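Local coordinates for protein ribosomal RNA small subunit methyltransferase Nep1 (Archaeoglobus fulgidus, PDB 3O7B) that probably methylates N1 of a specific pseudouridine in 16S ribosomal RNA, using S-adenosyl-L-methionine, during small-subunit ribosome biogenesis, at residues 31-36 and 199-204; 158-163 and 207-212; 170-175 and 189-194. All blocks are in the same frame, centred on the assembly; numbering follows the deposited sequence.

Contact 1 (31-36 and 199-204). With SAH (S-adenosyl-L-homocysteine), chain C.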
loop_
_atom_site.group_PDB
_atom_site.type_symbol
_atom_site.label_atom_id
_atom_site.label_comp_id
_atom_site.label_asym_id
_atom_site.label_seq_id
_atom_site.Cartn_x
_atom_site.Cartn_y
_atom_site.Cartn_z
ATOM N N VAL A 31 5.292 14.009 7.786
ATOM C CA VAL A 31 5.579 14.712 6.559
ATOM C C VAL A 31 6.269 13.772 5.591
ATOM O O VAL A 31 7.374 13.277 5.873
ATOM C CB VAL A 31 6.504 15.959 6.795
ATOM C CG1 VAL A 31 6.687 16.740 5.521
ATOM C CG2 VAL A 31 5.945 16.824 7.916
ATOM N N PHE A 32 5.646 13.531 4.440
ATOM C CA PHE A 32 6.302 12.790 3.377
ATOM C C PHE A 32 7.085 13.747 2.528
ATOM O O PHE A 32 6.540 14.747 2.048
ATOM C CB PHE A 32 5.281 11.970 2.580
ATOM C CG PHE A 32 4.630 10.898 3.416
ATOM C CD1 PHE A 32 5.358 9.778 3.804
ATOM C CD2 PHE A 32 3.310 11.037 3.862
ATOM C CE1 PHE A 32 4.794 8.806 4.640
ATOM C CE2 PHE A 32 2.732 10.047 4.687
ATOM C CZ PHE A 32 3.484 8.935 5.063
ATOM N N LEU A 33 8.371 13.457 2.388
ATOM C CA LEU A 33 9.320 14.375 1.731
ATOM C C LEU A 33 9.618 14.011 0.308
ATOM O O LEU A 33 9.790 12.825 -0.038
ATOM C CB LEU A 33 10.635 14.407 2.510
ATOM C CG LEU A 33 10.590 14.963 3.917
ATOM C CD1 LEU A 33 11.992 14.876 4.505
ATOM C CD2 LEU A 33 10.085 16.429 3.946
ATOM N N GLU A 34 9.714 15.034 -0.542
ATOM C CA GLU A 34 10.075 14.859 -1.945
ATOM C C GLU A 34 9.187 13.804 -2.607
ATOM O O GLU A 34 9.653 12.962 -3.393
ATOM C CB GLU A 34 11.568 14.527 -2.099
ATOM C CG GLU A 34 12.472 15.698 -1.702
ATOM C CD GLU A 34 13.932 15.391 -1.865
ATOM O OE1 GLU A 34 14.270 14.455 -2.621
ATOM O OE2 GLU A 34 14.741 16.118 -1.240
ATOM N N ALA A 35 7.890 13.879 -2.309
ATOM C CA ALA A 35 6.960 12.916 -2.912
ATOM C C ALA A 35 6.945 13.076 -4.415
ATOM O O ALA A 35 6.977 14.195 -4.964
ATOM C CB ALA A 35 5.579 13.060 -2.337
ATOM N N SER A 36 6.901 11.938 -5.095
ATOM C CA SER A 36 7.039 11.851 -6.533
ATOM C C SER A 36 5.679 12.118 -7.174
ATOM O O SER A 36 5.037 11.221 -7.759
ATOM C CB SER A 36 7.576 10.456 -6.871
ATOM O OG SER A 36 8.011 10.369 -8.209
ATOM N N GLY A 199 17.847 7.679 -5.053
ATOM C CA GLY A 199 18.633 8.881 -4.779
ATOM C C GLY A 199 18.577 9.306 -3.326
ATOM O O GLY A 199 18.062 8.603 -2.464
ATOM N N ASP A 200 19.144 10.478 -3.060
ATOM C CA ASP A 200 19.221 11.028 -1.709
ATOM C C ASP A 200 18.415 12.311 -1.672
ATOM O O ASP A 200 18.107 12.863 -2.714
ATOM C CB ASP A 200 20.675 11.351 -1.364
ATOM C CG ASP A 200 21.535 10.112 -1.286
ATOM O OD1 ASP A 200 22.277 9.849 -2.258
ATOM O OD2 ASP A 200 21.449 9.395 -0.265
ATOM N N PHE A 201 18.089 12.788 -0.475
ATOM C CA PHE A 201 17.382 14.062 -0.344
ATOM C C PHE A 201 18.144 15.193 -1.020
ATOM O O PHE A 201 19.377 15.236 -0.965
ATOM C CB PHE A 201 17.188 14.426 1.121
ATOM C CG PHE A 201 16.287 13.477 1.865
ATOM C CD1 PHE A 201 14.916 13.504 1.656
ATOM C CD2 PHE A 201 16.807 12.584 2.787
ATOM C CE1 PHE A 201 14.083 12.626 2.352
ATOM C CE2 PHE A 201 15.972 11.700 3.488
ATOM C CZ PHE A 201 14.607 11.738 3.265
ATOM N N PHE A 202 17.420 16.101 -1.661
ATOM C CA PHE A 202 18.019 17.364 -2.109
ATOM C C PHE A 202 18.603 18.102 -0.912
ATOM O O PHE A 202 18.052 18.096 0.192
ATOM C CB PHE A 202 16.965 18.266 -2.741
ATOM C CG PHE A 202 16.399 17.747 -4.042
ATOM C CD1 PHE A 202 17.235 17.353 -5.097
ATOM C CD2 PHE A 202 15.011 17.701 -4.230
ATOM C CE1 PHE A 202 16.696 16.890 -6.305
ATOM C CE2 PHE A 202 14.463 17.244 -5.431
ATOM C CZ PHE A 202 15.306 16.836 -6.474
ATOM N N GLU A 203 19.723 18.784 -1.138
ATOM C CA GLU A 203 20.290 19.625 -0.091
ATOM C C GLU A 203 19.294 20.688 0.384
ATOM O O GLU A 203 19.215 20.966 1.591
ATOM C CB GLU A 203 21.609 20.262 -0.547
ATOM C CG GLU A 203 22.788 19.292 -0.581
ATOM C CD GLU A 203 23.030 18.569 0.749
ATOM O OE1 GLU A 203 22.874 19.190 1.831
ATOM O OE2 GLU A 203 23.384 17.367 0.708
ATOM N N GLU A 204 18.526 21.255 -0.549
ATOM C CA GLU A 204 17.504 22.241 -0.199
ATOM C C GLU A 204 16.494 21.698 0.816
ATOM O O GLU A 204 16.131 22.385 1.763
ATOM C CB GLU A 204 16.775 22.772 -1.439
ATOM C CG GLU A 204 15.684 23.789 -1.089
ATOM C CD GLU A 204 15.091 24.507 -2.293
ATOM O OE1 GLU A 204 15.470 24.201 -3.448
ATOM O OE2 GLU A 204 14.233 25.387 -2.068
HETATM N N SAH C . 17.632 7.067 -0.192
HETATM C CA SAH C . 16.973 5.801 -0.629
HETATM C CB SAH C . 15.795 6.126 -1.537
HETATM C CG SAH C . 14.523 6.474 -0.769
HETATM S SD SAH C . 13.982 5.150 0.354
HETATM C C SAH C . 17.947 4.855 -1.325
HETATM O O SAH C . 19.150 5.123 -1.378
HETATM C "C5'" SAH C . 12.515 5.862 1.148
HETATM C "C4'" SAH C . 12.686 6.528 2.509
HETATM O "O4'" SAH C . 12.724 5.580 3.559
HETATM C "C3'" SAH C . 13.977 7.306 2.685
HETATM O "O3'" SAH C . 13.925 8.557 2.044
HETATM C "C2'" SAH C . 14.057 7.407 4.186
HETATM O "O2'" SAH C . 13.185 8.434 4.668
HETATM C "C1'" SAH C . 13.504 6.069 4.639
HETATM N N9 SAH C . 14.510 5.017 4.947
HETATM C C8 SAH C . 15.018 4.068 4.090
HETATM N N7 SAH C . 15.876 3.276 4.786
HETATM C C5 SAH C . 15.892 3.687 6.071
HETATM C C6 SAH C . 16.580 3.251 7.197
HETATM N N6 SAH C . 17.427 2.210 7.138
HETATM N N1 SAH C . 16.384 3.886 8.401
HETATM C C2 SAH C . 15.532 4.971 8.492
HETATM N N3 SAH C . 14.859 5.403 7.371
HETATM C C4 SAH C . 15.041 4.786 6.182
#

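Contact 2 (158-163 and 207-212)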
loop_
_atom_site.group_PDB
_atom_site.type_symbol
_atom_site.label_atom_id
_atom_site.label_comp_id
_atom_site.label_asym_id
_atom_site.label_seq_id
_atom_site.Cartn_x
_atom_site.Cartn_y
_atom_site.Cartn_z
ATOM N N VAL A 158 2.979 27.955 1.811
ATOM C CA VAL A 158 4.111 27.994 2.729
ATOM C C VAL A 158 5.158 27.011 2.222
ATOM O O VAL A 158 4.943 26.306 1.231
ATOM C CB VAL A 158 3.713 27.639 4.170
ATOM C CG1 VAL A 158 2.605 28.553 4.680
ATOM C CG2 VAL A 158 3.298 26.140 4.294
ATOM N N GLY A 159 6.299 26.971 2.897
ATOM C CA GLY A 159 7.351 26.040 2.547
ATOM C C GLY A 159 7.497 24.974 3.605
ATOM O O GLY A 159 6.876 25.020 4.667
ATOM N N LEU A 160 8.364 24.017 3.297
ATOM C CA LEU A 160 8.687 22.959 4.219
ATOM C C LEU A 160 9.116 23.492 5.587
ATOM O O LEU A 160 8.731 22.964 6.615
ATOM C CB LEU A 160 9.741 22.047 3.603
ATOM C CG LEU A 160 10.203 20.872 4.460
ATOM C CD1 LEU A 160 9.014 19.982 4.902
ATOM C CD2 LEU A 160 11.189 20.090 3.665
ATOM N N ARG A 161 9.893 24.584 5.592
ATOM C CA ARG A 161 10.379 25.143 6.857
ATOM C C ARG A 161 9.228 25.557 7.782
ATOM O O ARG A 161 9.334 25.528 9.001
ATOM C CB ARG A 161 11.303 26.345 6.597
ATOM C CG ARG A 161 10.608 27.543 5.923
ATOM C CD ARG A 161 11.535 28.759 5.803
ATOM N NE ARG A 161 12.652 28.502 4.910
ATOM C CZ ARG A 161 13.566 29.411 4.576
ATOM N NH1 ARG A 161 13.478 30.647 5.050
ATOM N NH2 ARG A 161 14.557 29.082 3.761
ATOM N N ASP A 162 8.095 25.926 7.191
ATOM C CA ASP A 162 6.995 26.435 7.971
ATOM C C ASP A 162 6.159 25.340 8.623
ATOM O O ASP A 162 5.628 25.526 9.703
ATOM C CB ASP A 162 6.160 27.357 7.074
ATOM C CG ASP A 162 7.023 28.424 6.412
ATOM O OD1 ASP A 162 7.663 29.198 7.165
ATOM O OD2 ASP A 162 7.118 28.476 5.172
ATOM N N ILE A 163 6.069 24.175 7.986
ATOM C CA ILE A 163 5.229 23.131 8.578
ATOM C C ILE A 163 5.926 22.345 9.695
ATOM O O ILE A 163 5.281 21.656 10.484
ATOM C CB ILE A 163 4.614 22.193 7.516
ATOM C CG1 ILE A 163 5.704 21.510 6.689
ATOM C CG2 ILE A 163 3.630 22.983 6.633
ATOM C CD1 ILE A 163 5.185 20.345 5.846
ATOM N N ARG A 207 18.073 21.611 4.227
ATOM C CA ARG A 207 18.159 22.971 4.764
ATOM C C ARG A 207 16.815 23.467 5.299
ATOM O O ARG A 207 16.742 24.079 6.360
ATOM C CB ARG A 207 18.698 23.941 3.712
ATOM C CG ARG A 207 20.164 23.719 3.367
ATOM C CD ARG A 207 20.767 24.914 2.631
ATOM N NE ARG A 207 20.114 25.195 1.350
ATOM C CZ ARG A 207 20.437 24.628 0.188
ATOM N NH1 ARG A 207 21.417 23.732 0.118
ATOM N NH2 ARG A 207 19.774 24.965 -0.914
ATOM N N GLU A 208 15.734 23.176 4.575
ATOM C CA GLU A 208 14.401 23.573 5.030
ATOM C C GLU A 208 13.982 22.975 6.374
ATOM O O GLU A 208 13.151 23.541 7.068
ATOM C CB GLU A 208 13.356 23.195 3.987
ATOM C CG GLU A 208 13.352 24.089 2.788
ATOM C CD GLU A 208 12.769 25.438 3.108
ATOM O OE1 GLU A 208 11.548 25.537 3.357
ATOM O OE2 GLU A 208 13.544 26.410 3.125
ATOM N N LEU A 209 14.524 21.807 6.726
ATOM C CA LEU A 209 14.110 21.157 7.952
ATOM C C LEU A 209 14.565 21.888 9.224
ATOM O O LEU A 209 13.998 21.695 10.301
ATOM C CB LEU A 209 14.608 19.708 7.973
ATOM C CG LEU A 209 14.023 18.782 6.907
ATOM C CD1 LEU A 209 14.726 17.446 6.979
ATOM C CD2 LEU A 209 12.510 18.637 7.123
ATOM N N GLY A 210 15.613 22.711 9.089
ATOM C CA GLY A 210 16.172 23.408 10.261
ATOM C C GLY A 210 16.846 22.422 11.195
ATOM O O GLY A 210 17.579 21.544 10.743
ATOM N N GLU A 211 16.593 22.555 12.489
ATOM C CA GLU A 211 17.111 21.610 13.478
ATOM C C GLU A 211 16.444 20.264 13.227
ATOM O O GLU A 211 15.224 20.201 13.083
ATOM C CB GLU A 211 16.780 22.060 14.899
ATOM C CG GLU A 211 17.178 21.055 15.973
ATOM C CD GLU A 211 16.738 21.411 17.373
ATOM O OE1 GLU A 211 15.848 22.285 17.559
ATOM O OE2 GLU A 211 17.291 20.806 18.303
ATOM N N PHE A 212 17.228 19.199 13.174
ATOM C CA PHE A 212 16.651 17.862 13.075
ATOM C C PHE A 212 17.567 16.799 13.617
ATOM O O PHE A 212 18.784 17.003 13.747
ATOM C CB PHE A 212 16.214 17.513 11.639
ATOM C CG PHE A 212 17.331 17.376 10.637
ATOM C CD1 PHE A 212 17.962 16.149 10.422
ATOM C CD2 PHE A 212 17.717 18.454 9.854
ATOM C CE1 PHE A 212 18.964 16.024 9.468
ATOM C CE2 PHE A 212 18.709 18.331 8.893
ATOM C CZ PHE A 212 19.347 17.116 8.702
#

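Contact 3 (170-175 and 189-194). With SAH (S-adenosyl-L-homocysteine), chain C.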
loop_
_atom_site.group_PDB
_atom_site.type_symbol
_atom_site.label_atom_id
_atom_site.label_comp_id
_atom_site.label_asym_id
_atom_site.label_seq_id
_atom_site.Cartn_x
_atom_site.Cartn_y
_atom_site.Cartn_z
ATOM N N LEU A 170 12.208 14.695 13.129
ATOM C CA LEU A 170 12.877 13.397 13.110
ATOM C C LEU A 170 12.961 12.962 11.665
ATOM O O LEU A 170 11.923 12.689 11.041
ATOM C CB LEU A 170 12.088 12.394 13.951
ATOM C CG LEU A 170 11.729 12.792 15.374
ATOM C CD1 LEU A 170 10.844 11.722 16.007
ATOM C CD2 LEU A 170 13.006 13.002 16.227
ATOM N N LEU A 171 14.159 12.972 11.089
ATOM C CA LEU A 171 14.360 12.607 9.697
ATOM C C LEU A 171 14.828 11.166 9.646
ATOM O O LEU A 171 15.887 10.818 10.177
ATOM C CB LEU A 171 15.400 13.509 9.013
ATOM C CG LEU A 171 15.697 13.183 7.558
ATOM C CD1 LEU A 171 14.442 13.389 6.680
ATOM C CD2 LEU A 171 16.864 14.014 7.024
ATOM N N PHE A 172 14.025 10.315 9.027
ATOM C CA PHE A 172 14.393 8.912 8.920
ATOM C C PHE A 172 15.290 8.714 7.711
ATOM O O PHE A 172 14.914 9.018 6.583
ATOM C CB PHE A 172 13.121 8.044 8.945
ATOM C CG PHE A 172 12.522 7.972 10.316
ATOM C CD1 PHE A 172 12.906 6.964 11.215
ATOM C CD2 PHE A 172 11.660 8.962 10.774
ATOM C CE1 PHE A 172 12.425 6.941 12.522
ATOM C CE2 PHE A 172 11.168 8.942 12.076
ATOM C CZ PHE A 172 11.558 7.928 12.958
ATOM N N ARG A 173 16.529 8.284 7.973
ATOM C CA ARG A 173 17.480 7.943 6.909
ATOM C C ARG A 173 18.386 6.839 7.420
ATOM O O ARG A 173 18.695 6.780 8.611
ATOM C CB ARG A 173 18.399 9.101 6.474
ATOM C CG ARG A 173 18.181 10.456 7.057
ATOM C CD ARG A 173 19.425 11.336 6.805
ATOM N NE ARG A 173 19.758 11.477 5.391
ATOM C CZ ARG A 173 20.525 12.447 4.888
ATOM N NH1 ARG A 173 21.053 13.376 5.679
ATOM N NH2 ARG A 173 20.755 12.496 3.588
ATOM N N GLU A 174 18.829 6.001 6.488
ATOM C CA GLU A 174 19.717 4.886 6.781
ATOM C C GLU A 174 20.979 5.307 7.537
ATOM O O GLU A 174 21.394 4.610 8.457
ATOM C CB GLU A 174 20.083 4.165 5.489
ATOM C CG GLU A 174 20.957 2.932 5.700
ATOM C CD GLU A 174 21.327 2.251 4.406
ATOM O OE1 GLU A 174 20.784 2.640 3.345
ATOM O OE2 GLU A 174 22.169 1.321 4.451
ATOM N N LYS A 175 21.554 6.453 7.174
ATOM C CA LYS A 175 22.821 6.906 7.776
ATOM C C LYS A 175 22.662 7.549 9.159
ATOM O O LYS A 175 23.650 7.960 9.781
ATOM C CB LYS A 175 23.563 7.862 6.829
ATOM C CG LYS A 175 22.835 9.181 6.566
ATOM C CD LYS A 175 23.778 10.290 6.119
ATOM C CE LYS A 175 24.419 10.966 7.326
ATOM N NZ LYS A 175 24.732 12.395 7.070
ATOM N N VAL A 189 6.284 16.161 17.604
ATOM C CA VAL A 189 7.323 15.754 16.647
ATOM C C VAL A 189 6.844 15.898 15.213
ATOM O O VAL A 189 5.640 15.890 14.970
ATOM C CB VAL A 189 7.849 14.307 16.880
ATOM C CG1 VAL A 189 8.434 14.182 18.281
ATOM C CG2 VAL A 189 6.752 13.253 16.650
ATOM N N ALA A 190 7.778 16.067 14.279
ATOM C CA ALA A 190 7.507 15.978 12.851
ATOM C C ALA A 190 8.296 14.798 12.321
ATOM O O ALA A 190 9.529 14.840 12.220
ATOM C CB ALA A 190 7.900 17.245 12.134
ATOM N N VAL A 191 7.587 13.712 12.017
ATOM C CA VAL A 191 8.175 12.488 11.485
ATOM C C VAL A 191 8.302 12.655 9.989
ATOM O O VAL A 191 7.285 12.819 9.315
ATOM C CB VAL A 191 7.270 11.272 11.771
ATOM C CG1 VAL A 191 7.713 10.066 10.945
ATOM C CG2 VAL A 191 7.255 10.957 13.242
ATOM N N CYS A 192 9.529 12.639 9.462
ATOM C CA CYS A 192 9.795 12.943 8.068
ATOM C C CYS A 192 10.384 11.734 7.360
ATOM O O CYS A 192 11.438 11.199 7.764
ATOM C CB CYS A 192 10.750 14.149 7.953
ATOM S SG CYS A 192 10.044 15.694 8.595
ATOM N N ILE A 193 9.653 11.273 6.347
ATOM C CA ILE A 193 10.014 10.073 5.608
ATOM C C ILE A 193 9.995 10.384 4.119
ATOM O O ILE A 193 9.011 10.948 3.598
ATOM C CB ILE A 193 8.998 8.925 5.925
ATOM C CG1 ILE A 193 9.003 8.598 7.430
ATOM C CG2 ILE A 193 9.268 7.681 5.058
ATOM C CD1 ILE A 193 7.798 7.755 7.948
ATOM N N GLY A 194 11.059 10.027 3.406
ATOM C CA GLY A 194 11.082 10.240 1.968
ATOM C C GLY A 194 10.033 9.389 1.265
ATOM O O GLY A 194 9.778 8.228 1.695
HETATM N N SAH C . 17.632 7.067 -0.192
HETATM C CA SAH C . 16.973 5.801 -0.629
HETATM C CB SAH C . 15.795 6.126 -1.537
HETATM C CG SAH C . 14.523 6.474 -0.769
HETATM S SD SAH C . 13.982 5.150 0.354
HETATM C C SAH C . 17.947 4.855 -1.325
HETATM O O SAH C . 19.150 5.123 -1.378
HETATM C "C5'" SAH C . 12.515 5.862 1.148
HETATM C "C4'" SAH C . 12.686 6.528 2.509
HETATM O "O4'" SAH C . 12.724 5.580 3.559
HETATM C "C3'" SAH C . 13.977 7.306 2.685
HETATM O "O3'" SAH C . 13.925 8.557 2.044
HETATM C "C2'" SAH C . 14.057 7.407 4.186
HETATM O "O2'" SAH C . 13.185 8.434 4.668
HETATM C "C1'" SAH C . 13.504 6.069 4.639
HETATM N N9 SAH C . 14.510 5.017 4.947
HETATM C C8 SAH C . 15.018 4.068 4.090
HETATM N N7 SAH C . 15.876 3.276 4.786
HETATM C C5 SAH C . 15.892 3.687 6.071
HETATM C C6 SAH C . 16.580 3.251 7.197
HETATM N N6 SAH C . 17.427 2.210 7.138
HETATM N N1 SAH C . 16.384 3.886 8.401
HETATM C C2 SAH C . 15.532 4.971 8.492
HETATM N N3 SAH C . 14.859 5.403 7.371
HETATM C C4 SAH C . 15.041 4.786 6.182
#

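Contact 1 (31-36 and 199-204)
Glu34, where the chain of strand 28-35 turns a corner, reaches to the backbone of Phe202. Phe202 is the N-cap residue of helix 203-209. Phe202 N donates to Glu34 OE2 at 2.7 Å, and the bond is bent, with an N-H...O angle of 146°. OE2 receives it on its syn lone pair. The same oxygen is hydrogen-bonded to Thr205 OG1, so one carboxylate oxygen serves two groups at the start of this helix. The other oxygen, OE1, forms a salt bridge with Lys83. Beyond CG the Glu34 chain is extended (chi2 -179°), which carries the carboxylate across to the 199-204 segment.

The carboxylate also lies against the Phe202 ring, with Glu34 CD 3.5 Å from Phe202 CD2 and the two planes 30° apart. OE2 of Glu34 also sits at the edge of the Phe201 ring, in its plane. An alanine at Glu34 would remove the carboxylate and would probably leave Lys83 without this charge partner and the Phe202 amide without its acceptor.

This is the cofactor side of a SPOUT methyltransferase, where loops following the parallel strands bind the S-adenosyl group. Phe201 belongs to that pocket. Phe201 CZ lies 3.5 Å from O3' of S-adenosylhomocysteine. At the next ring atom, Phe201 CE1 packs on Leu33 CD1 at 3.8 Å, the two side chains crossing at about a right angle. Phe196 meets the Phe201 ring edge-to-face. Gly199 holds the amino-acid end of the bound S-adenosylhomocysteine, the product left after methyl transfer: Gly199 O accepts from its amino N at 2.8 Å.

Contact 2 (158-163 and 207-212)
Arg161 and Glu208 form a salt bridge between helix 160-163 and the C-terminal part of helix 203-209. Both NE and NH2 of Arg161 donate to one oxygen, Glu208 OE2, each at 2.9 Å. That oxygen lies at the guanidinium edge, near its plane. The two flat groups are nearly coplanar, 25° apart. Glu208 OE1 takes a third bond, from the backbone N of Arg161 at 2.9 Å, arriving from above the carboxylate plane. Arg161 thus meets both oxygens of the carboxylate, through its main chain and its side chain.

Arg161 CG lies between its backbone N and carbonyl carbon (chi1 64°), and a bend at chi3 turns the guanidinium back to Glu208. A bend at chi2 (-73°) folds the Glu208 carboxylate over the start of helix 160-163, toward Arg161 N.

Next to the salt bridge, Leu160 CD2 packs on Glu208 CB at 3.8 Å and on Leu209 CD2 at 4.0 Å. Leu160 also rests on Val31 and Leu33 of strand 28-35. Gly159, the N-cap, donates its N to Asp162 OD2 at 2.8 Å, the backbone-to-side-chain half of a capping box. The contact is helix-to-helix packing over one face of the parallel part of the mixed sheet in an alpha/beta fold.

Contact 3 (170-175 and 189-194)
Phe172 packs its ring against Val191 at the apolar centre, with CE2 of Phe172 3.8 Å from Val191 CG1. The two strands, 168-172 and 189-194, are parallel neighbours of a beta-alpha-beta unit whose helix is 181-184. They belong to the parallel part of the SPOUT methyltransferase sheet. Val191 CG1 stands opposite its own backbone N (chi1 167°), which directs this methyl to the ring. On the same face, Leu170 CD1 meets Val189 CB at 4.1 Å. Helix 224-239 covers this side through Val231, which touches both Phe172 and Val191.

The other face carries Leu171 and Cys192. Leu171 CD1 lies 4.0 Å from Cys192 CB. Leu209 of helix 203-209 packs on both residues.

Three backbone bonds tie the strands together. Leu170 N donates to Ala190 O, Cys192 N to Leu170 O, and Phe172 N to Cys192 O. The first and last are almost straight, with N-H...O angles of 178° and 177°. Cys192 O has a second neighbour, for it also sits in plane at the edge of the Phe172 ring.

At the C-terminal ends the strands open onto S-adenosylhomocysteine. Phe172 CB comes 3.5 Å from adenine N3, and the CB of Glu174 approaches the adenine N6 at 3.7 Å. Away from the adenine, the Arg173 guanidinium has Lys175 CD over one face and forms a salt bridge with Glu214. A CB on Gly194 would run into the ribose O3', which fits a glycine at this position. The ribose O2' bridges the two strand ends: it donates to Phe172 O at 2.6 Å and accepts from Gly194 N at 2.9 Å.

The three contacts lie close together in one alpha/beta domain, with centres 11 to 13 Å apart. Strands 28-35, 189-194 and 168-172 are successive neighbours in the sheet. Contact 3 pairs two of them, and contact 1 leaves from the third. Contacts 1 and 2 share helix 203-209: contact 1 holds its start and contact 2 its end. Their segments alternate along the chain, while both segments of contact 3 fall between those of contact 1 and also between those of contact 2. Leu33, Leu160, Leu171, Cys192 and Leu209 join all three in one apolar layer. Contacts 1 and 3 line the S-adenosylhomocysteine pocket at the C-terminal ends of the parallel strands, while contact 2 fixes helix 203-209 against the sheet.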